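Local coordinates for cytochrome P450 reductase (Amycolatopsis methanolica 239, PDB 5OGX), which transfers electrons from NADH through FAD and a [2Fe-2S] cluster to its partner cytochrome P450, which O-demethylates guaiacol and other lignin-derived aromatics, at residues A[149-154]-A[161-166]; A[133-138]-A[192-197]. One frame throughout, in Å; residues are numbered along the deposited sequence.

Contact 1 (A[149-154]-A[161-166]); sequences YSLANT and LELHVR. With FAD (flavin-adenine dinucleotide), chain B.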
loop_
_atom_site.group_PDB
_atom_site.type_symbol
_atom_site.label_atom_id
_atom_site.label_comp_id
_atom_site.label_asym_id
_atom_site.label_seq_id
_atom_site.Cartn_x
_atom_site.Cartn_y
_atom_site.Cartn_z
ATOM N N TYR A 149 4.917 5.619 -0.440
ATOM C CA TYR A 149 5.062 5.162 -1.825
ATOM C C TYR A 149 5.145 3.646 -1.822
ATOM O O TYR A 149 5.980 3.060 -1.124
ATOM C CB TYR A 149 6.286 5.805 -2.511
ATOM C CG TYR A 149 6.011 7.275 -2.649
ATOM C CD1 TYR A 149 5.091 7.734 -3.578
ATOM C CD2 TYR A 149 6.540 8.182 -1.746
ATOM C CE1 TYR A 149 4.762 9.090 -3.658
ATOM C CE2 TYR A 149 6.219 9.533 -1.816
ATOM C CZ TYR A 149 5.323 9.974 -2.756
ATOM O OH TYR A 149 4.993 11.309 -2.804
ATOM N N SER A 150 4.253 3.019 -2.583
ATOM C CA SER A 150 4.196 1.564 -2.662
ATOM C C SER A 150 5.418 1.000 -3.371
ATOM O O SER A 150 5.941 1.596 -4.319
ATOM C CB SER A 150 2.953 1.134 -3.442
ATOM O OG SER A 150 1.771 1.590 -2.830
ATOM N N LEU A 151 5.841 -0.187 -2.932
ATOM C CA LEU A 151 6.899 -0.917 -3.619
ATOM C C LEU A 151 6.317 -1.662 -4.808
ATOM O O LEU A 151 5.294 -2.341 -4.685
ATOM C CB LEU A 151 7.586 -1.897 -2.662
ATOM C CG LEU A 151 8.286 -1.262 -1.450
ATOM C CD1 LEU A 151 8.909 -2.356 -0.604
ATOM C CD2 LEU A 151 9.369 -0.273 -1.902
ATOM N N ALA A 152 6.971 -1.538 -5.961
ATOM C CA ALA A 152 6.660 -2.408 -7.091
ATOM C C ALA A 152 7.413 -3.729 -7.017
ATOM O O ALA A 152 7.195 -4.613 -7.865
ATOM C CB ALA A 152 6.991 -1.688 -8.413
ATOM N N ASN A 153 8.281 -3.882 -6.020
ATOM C CA ASN A 153 9.227 -4.993 -5.926
ATOM C C ASN A 153 8.564 -6.318 -5.611
ATOM O O ASN A 153 7.598 -6.393 -4.847
ATOM C CB ASN A 153 10.221 -4.755 -4.798
ATOM C CG ASN A 153 11.008 -3.502 -4.976
ATOM O OD1 ASN A 153 10.454 -2.401 -5.061
ATOM N ND2 ASN A 153 12.311 -3.650 -5.029
ATOM N N THR A 154 9.167 -7.388 -6.127
ATOM C CA THR A 154 8.993 -8.672 -5.469
ATOM C C THR A 154 10.003 -8.781 -4.329
ATOM O O THR A 154 10.983 -8.034 -4.265
ATOM C CB THR A 154 9.156 -9.831 -6.457
ATOM O OG1 THR A 154 10.363 -9.658 -7.205
ATOM C CG2 THR A 154 7.984 -9.860 -7.432
ATOM N N LEU A 161 14.808 -0.484 -4.184
ATOM C CA LEU A 161 13.366 -0.287 -4.097
ATOM C C LEU A 161 12.869 0.457 -5.330
ATOM O O LEU A 161 13.502 1.407 -5.792
ATOM C CB LEU A 161 13.011 0.487 -2.824
ATOM C CG LEU A 161 13.571 -0.078 -1.511
ATOM C CD1 LEU A 161 13.134 0.806 -0.333
ATOM C CD2 LEU A 161 13.152 -1.538 -1.266
ATOM N N GLU A 162 11.738 0.011 -5.873
ATOM C CA GLU A 162 11.166 0.600 -7.084
ATOM C C GLU A 162 9.857 1.293 -6.732
ATOM O O GLU A 162 8.906 0.634 -6.298
ATOM C CB GLU A 162 10.924 -0.459 -8.163
ATOM C CG GLU A 162 10.281 0.112 -9.420
ATOM C CD GLU A 162 9.950 -0.958 -10.449
ATOM O OE1 GLU A 162 10.278 -2.125 -10.192
ATOM O OE2 GLU A 162 9.364 -0.621 -11.497
ATOM N N LEU A 163 9.799 2.609 -6.964
ATOM C CA LEU A 163 8.602 3.408 -6.721
ATOM C C LEU A 163 8.084 3.964 -8.041
ATOM O O LEU A 163 8.868 4.297 -8.940
ATOM C CB LEU A 163 8.897 4.584 -5.758
ATOM C CG LEU A 163 9.751 4.255 -4.536
ATOM C CD1 LEU A 163 10.041 5.526 -3.723
ATOM C CD2 LEU A 163 9.042 3.231 -3.677
ATOM N N HIS A 164 6.758 4.079 -8.150
ATOM C CA HIS A 164 6.103 4.755 -9.273
ATOM C C HIS A 164 5.371 5.964 -8.716
ATOM O O HIS A 164 4.422 5.807 -7.947
ATOM C CB HIS A 164 5.101 3.841 -9.993
ATOM C CG HIS A 164 5.689 2.555 -10.480
ATOM N ND1 HIS A 164 4.913 1.546 -11.006
ATOM C CD2 HIS A 164 6.970 2.113 -10.525
ATOM C CE1 HIS A 164 5.690 0.534 -11.355
ATOM N NE2 HIS A 164 6.943 0.853 -11.078
ATOM N N VAL A 165 5.796 7.159 -9.111
ATOM C CA VAL A 165 5.335 8.398 -8.495
ATOM C C VAL A 165 4.537 9.206 -9.508
ATOM O O VAL A 165 5.041 9.525 -10.588
ATOM C CB VAL A 165 6.522 9.220 -7.971
ATOM C CG1 VAL A 165 6.016 10.446 -7.208
ATOM C CG2 VAL A 165 7.406 8.351 -7.086
ATOM N N ARG A 166 3.317 9.576 -9.139
ATOM C CA ARG A 166 2.495 10.458 -9.959
ATOM C C ARG A 166 2.622 11.897 -9.468
ATOM O O ARG A 166 2.496 12.162 -8.263
ATOM C CB ARG A 166 1.034 10.014 -9.930
ATOM C CG ARG A 166 0.111 10.940 -10.693
ATOM C CD ARG A 166 -0.133 10.462 -12.112
ATOM N NE ARG A 166 -1.036 11.365 -12.821
ATOM C CZ ARG A 166 -2.355 11.396 -12.648
ATOM N NH1 ARG A 166 -3.092 12.260 -13.336
ATOM N NH2 ARG A 166 -2.938 10.563 -11.795
HETATM P PA FAD B . 0.352 17.248 -1.197
HETATM O O1A FAD B . 1.217 18.456 -0.933
HETATM O O2A FAD B . 0.074 16.410 0.028
HETATM O O5B FAD B . -1.097 17.696 -1.846
HETATM C C5B FAD B . -1.176 18.885 -2.599
HETATM C C4B FAD B . -2.685 19.198 -2.816
HETATM O O4B FAD B . -3.189 18.349 -3.670
HETATM C C3B FAD B . -3.465 18.985 -1.508
HETATM O O3B FAD B . -4.455 19.909 -1.429
HETATM C C2B FAD B . -4.023 17.547 -1.634
HETATM O O2B FAD B . -5.232 17.348 -0.779
HETATM C C1B FAD B . -4.269 17.417 -2.911
HETATM N N9A FAD B . -3.986 16.087 -3.386
HETATM C C8A FAD B . -3.214 15.172 -2.785
HETATM N N7A FAD B . -3.186 14.084 -3.566
HETATM C C5A FAD B . -3.933 14.341 -4.654
HETATM C C6A FAD B . -4.231 13.573 -5.755
HETATM N N6A FAD B . -3.936 12.245 -6.262
HETATM N N1A FAD B . -5.003 14.062 -6.717
HETATM C C2A FAD B . -5.502 15.319 -6.614
HETATM N N3A FAD B . -5.211 16.085 -5.531
HETATM C C4A FAD B . -4.422 15.580 -4.553
HETATM N N1 FAD B . 1.414 8.086 -4.635
HETATM C C2 FAD B . 2.151 7.664 -5.819
HETATM O O2 FAD B . 2.333 8.424 -6.711
HETATM N N3 FAD B . 2.685 6.295 -5.886
HETATM C C4 FAD B . 2.495 5.334 -4.844
HETATM O O4 FAD B . 2.927 4.234 -4.941
HETATM C C4X FAD B . 1.714 5.785 -3.653
HETATM N N5 FAD B . 1.527 4.861 -2.577
HETATM C C5X FAD B . 0.750 5.314 -1.427
HETATM C C6 FAD B . 0.511 4.391 -0.403
HETATM C C7 FAD B . -0.231 4.841 0.691
HETATM C C7M FAD B . -0.375 3.717 1.717
HETATM C C8 FAD B . -0.711 6.147 0.760
HETATM C C8M FAD B . -1.500 6.548 2.000
HETATM C C9 FAD B . -0.481 7.057 -0.267
HETATM C C9A FAD B . 0.244 6.623 -1.359
HETATM N N10 FAD B . 0.483 7.596 -2.439
HETATM C C10 FAD B . 1.205 7.138 -3.578
HETATM C "C1'" FAD B . 0.025 8.992 -2.334
HETATM C "C2'" FAD B . 1.349 9.737 -1.873
HETATM O "O2'" FAD B . 1.828 9.328 -0.599
HETATM C "C3'" FAD B . 1.223 11.275 -1.810
HETATM O "O3'" FAD B . 0.049 11.586 -1.115
HETATM C "C4'" FAD B . 1.162 11.894 -3.220
HETATM O "O4'" FAD B . 2.361 11.647 -3.902
HETATM C "C5'" FAD B . 0.936 13.419 -3.148
HETATM O "O5'" FAD B . 1.821 13.976 -2.195
HETATM P P FAD B . 2.339 15.520 -2.391
HETATM O O1P FAD B . 3.148 15.883 -1.176
HETATM O O2P FAD B . 3.019 15.701 -3.728
HETATM O O3P FAD B . 0.959 16.401 -2.451
HETATM O O HOH W 1 5.522 3.711 -5.768
#

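Contact 2 (A[133-138]-A[192-197]); sequences GQYVEL and GPLGDF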
loop_
_atom_site.group_PDB
_atom_site.type_symbol
_atom_site.label_atom_id
_atom_site.label_comp_id
_atom_site.label_asym_id
_atom_site.label_seq_id
_atom_site.Cartn_x
_atom_site.Cartn_y
_atom_site.Cartn_z
ATOM N N GLY A 133 3.790 -5.614 -2.198
ATOM C CA GLY A 133 2.595 -4.831 -1.940
ATOM C C GLY A 133 2.719 -3.887 -0.760
ATOM O O GLY A 133 1.880 -2.984 -0.606
ATOM N N GLN A 134 3.728 -4.085 0.081
ATOM C CA GLN A 134 3.961 -3.147 1.166
ATOM C C GLN A 134 4.545 -1.854 0.617
ATOM O O GLN A 134 4.894 -1.754 -0.564
ATOM C CB GLN A 134 4.886 -3.770 2.212
ATOM C CG GLN A 134 4.179 -4.904 2.970
ATOM C CD GLN A 134 4.925 -5.282 4.213
ATOM O OE1 GLN A 134 5.965 -5.919 4.142
ATOM N NE2 GLN A 134 4.401 -4.870 5.377
ATOM N N TYR A 135 4.641 -0.841 1.486
ATOM C CA TYR A 135 5.078 0.475 1.052
ATOM C C TYR A 135 6.157 1.000 1.985
ATOM O O TYR A 135 6.429 0.428 3.045
ATOM C CB TYR A 135 3.888 1.458 0.959
ATOM C CG TYR A 135 3.341 1.982 2.290
ATOM C CD1 TYR A 135 3.889 3.117 2.881
ATOM C CD2 TYR A 135 2.251 1.379 2.911
ATOM C CE1 TYR A 135 3.395 3.616 4.089
ATOM C CE2 TYR A 135 1.746 1.883 4.141
ATOM C CZ TYR A 135 2.318 3.009 4.690
ATOM O OH TYR A 135 1.838 3.535 5.900
ATOM N N VAL A 136 6.790 2.096 1.559
ATOM C CA VAL A 136 7.795 2.764 2.375
ATOM C C VAL A 136 7.380 4.211 2.583
ATOM O O VAL A 136 6.639 4.797 1.790
ATOM C CB VAL A 136 9.207 2.699 1.765
ATOM C CG1 VAL A 136 9.693 1.258 1.721
ATOM C CG2 VAL A 136 9.242 3.356 0.376
ATOM N N GLU A 137 7.850 4.778 3.687
ATOM C CA GLU A 137 7.511 6.143 4.059
ATOM C C GLU A 137 8.731 7.029 3.842
ATOM O O GLU A 137 9.783 6.802 4.457
ATOM C CB GLU A 137 7.053 6.161 5.516
ATOM C CG GLU A 137 6.587 7.485 6.044
ATOM C CD GLU A 137 6.260 7.346 7.516
ATOM O OE1 GLU A 137 6.866 8.058 8.336
ATOM O OE2 GLU A 137 5.428 6.473 7.847
ATOM N N LEU A 138 8.598 8.022 2.963
ATOM C CA LEU A 138 9.676 8.964 2.693
ATOM C C LEU A 138 9.426 10.264 3.443
ATOM O O LEU A 138 8.281 10.657 3.681
ATOM C CB LEU A 138 9.801 9.266 1.194
ATOM C CG LEU A 138 9.885 8.107 0.193
ATOM C CD1 LEU A 138 10.219 8.645 -1.217
ATOM C CD2 LEU A 138 10.903 7.077 0.623
ATOM N N GLY A 192 10.644 1.622 6.438
ATOM C CA GLY A 192 9.754 0.614 5.923
ATOM C C GLY A 192 10.159 -0.753 6.427
ATOM O O GLY A 192 11.147 -0.906 7.148
ATOM N N PRO A 193 9.395 -1.787 6.049
ATOM C CA PRO A 193 8.157 -1.676 5.275
ATOM C C PRO A 193 6.960 -1.389 6.164
ATOM O O PRO A 193 7.006 -1.629 7.380
ATOM C CB PRO A 193 8.023 -3.065 4.653
ATOM C CG PRO A 193 8.524 -3.967 5.774
ATOM C CD PRO A 193 9.646 -3.172 6.479
ATOM N N LEU A 194 5.879 -0.909 5.549
ATOM C CA LEU A 194 4.601 -0.710 6.211
ATOM C C LEU A 194 3.509 -1.318 5.343
ATOM O O LEU A 194 3.715 -1.564 4.154
ATOM C CB LEU A 194 4.312 0.780 6.435
ATOM C CG LEU A 194 5.299 1.467 7.386
ATOM C CD1 LEU A 194 5.513 2.910 6.959
ATOM C CD2 LEU A 194 4.774 1.407 8.811
ATOM N N GLY A 195 2.335 -1.522 5.933
ATOM C CA GLY A 195 1.161 -1.826 5.136
ATOM C C GLY A 195 0.768 -3.299 5.161
ATOM O O GLY A 195 1.568 -4.189 5.451
ATOM N N ASP A 196 -0.508 -3.540 4.827
ATOM C CA ASP A 196 -1.117 -4.863 4.836
ATOM C C ASP A 196 -1.573 -5.325 3.455
ATOM O O ASP A 196 -2.252 -6.353 3.349
ATOM C CB ASP A 196 -2.337 -4.879 5.760
ATOM C CG ASP A 196 -1.967 -4.841 7.199
ATOM O OD1 ASP A 196 -0.831 -5.267 7.521
ATOM O OD2 ASP A 196 -2.834 -4.402 7.996
ATOM N N PHE A 197 -1.243 -4.592 2.400
ATOM C CA PHE A 197 -1.750 -4.897 1.061
ATOM C C PHE A 197 -0.826 -5.917 0.398
ATOM O O PHE A 197 -0.033 -5.595 -0.487
ATOM C CB PHE A 197 -1.834 -3.603 0.253
ATOM C CG PHE A 197 -2.570 -3.722 -1.067
ATOM C CD1 PHE A 197 -3.908 -4.099 -1.125
ATOM C CD2 PHE A 197 -1.930 -3.356 -2.238
ATOM C CE1 PHE A 197 -4.589 -4.146 -2.347
ATOM C CE2 PHE A 197 -2.592 -3.406 -3.467
ATOM C CZ PHE A 197 -3.925 -3.802 -3.518
HETATM O O HOH W 2 0.614 -2.330 1.948
#

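Contact 1 (A[149-154]-A[161-166])
Beside Ala152, OE2 of Glu162 is gripped by His164 NE2 at 2.9 Å and by salt bridges from Arg255 and Arg119. The histidine donates in its own ring plane but lies 47° out of the carboxylate plane. Glu162 CG is anti to the backbone N (chi1 178°) and the chain extended beyond it, which carries the carboxylate past Ala152 CB, 3.7 Å from Glu162 CD. Ala152 N joins the backbones, donating almost straight (174°) to Glu162 O at 2.9 Å. Next to this bond, Glu162 N uses an in-plane lone pair of Asn153 OD1, while Val160 O and Glu157 O hold the amide's ND2. Leu151 CD2 packs on Leu161 and Leu163.

Towards Arg166 the backbones separate, Tyr149 still packing on Leu163 and Val165, and the flavin enters between them. FAD N3 donates to His164 O at 2.7 Å; with Arg166 N to FAD O2 and Ser150 N to FAD O4, this fixes the pyrimidine edge. Tyr149 OH shares a 2.9 Å hydrogen bond with ribityl O4'. Tyr149 and Ser150 belong to the RxYS motif of ferredoxin reductase-like flavoproteins. Strand 135-139 flanks Tyr149 and Leu151, strand 117-124 pairs with 161-165, and helices 174-178 and 219-232 pack against Tyr149 and His164 respectively.

Contact 2 (A[133-138]-A[192-197])
The phenol ring of Tyr135 lies with one face over Leu194: CB of Leu194 stands 3.7 Å from the ring centroid and 22° off its normal, a CH-pi contact displaced toward the rim. Tyr135 CG sits between its backbone N and carbonyl carbon (chi1 75°), which starts the ring out over its partner strand. CD1 of Leu194 reaches Tyr135 CE1 at 3.6 Å and also touches the carboxylate of Glu137, whose oxygens are held by Arg146 and Asn38. In the backbone, Tyr135 and Leu194 form an antiparallel hydrogen-bonded pair, with Tyr135 N to Leu194 O and Leu194 N to Tyr135 O both 2.9 Å.

Gln134 extends across the other segment instead. Its NE2 donates to Gly195 O at 2.9 Å, tilted 17° from the carbonyl plane, and its OE1 lies 3.6 Å from Pro193 CB while accepting from Glu131 N. An alanine here would probably leave Gly195 O and Glu131 N without these partners and open a gap beside the Pro193 ring.

Past the strands, water 2 links Gly133 O to Phe197 N. Gly195 has a positive phi, and a CB there would strike Tyr135 CD2. Such pairing of neighbouring antiparallel strands belongs to the FAD-binding beta-barrel of ferredoxin reductase-like enzymes, here with Tyr135 touching FAD and Glu137 hydrogen-bonded to Asn38 of the cluster site.

Contacts 1 and 2 lie with centres about 10 Å apart in the FAD-binding domain, and strands 135-139 and 146-150, consecutive in the chain, join them. Tyr149 N lies 2.9 Å from Val136 O and Leu151 N 3.0 Å from Gln134 O, both probable hydrogen bonds. In chain order 133-138 comes first, then contact 1, and lastly 192-197. Contact 2 pairs strands adjacent within the six-stranded antiparallel sheet, whereas contact 1 brings the end of strand 146-150 and the loop after it against strand 160-166, the two outermost strands of the sheet, consistent with closure into a barrel. The flavin is bound between these two edges, and contact 2 extends from it toward the iron-sulfur cluster.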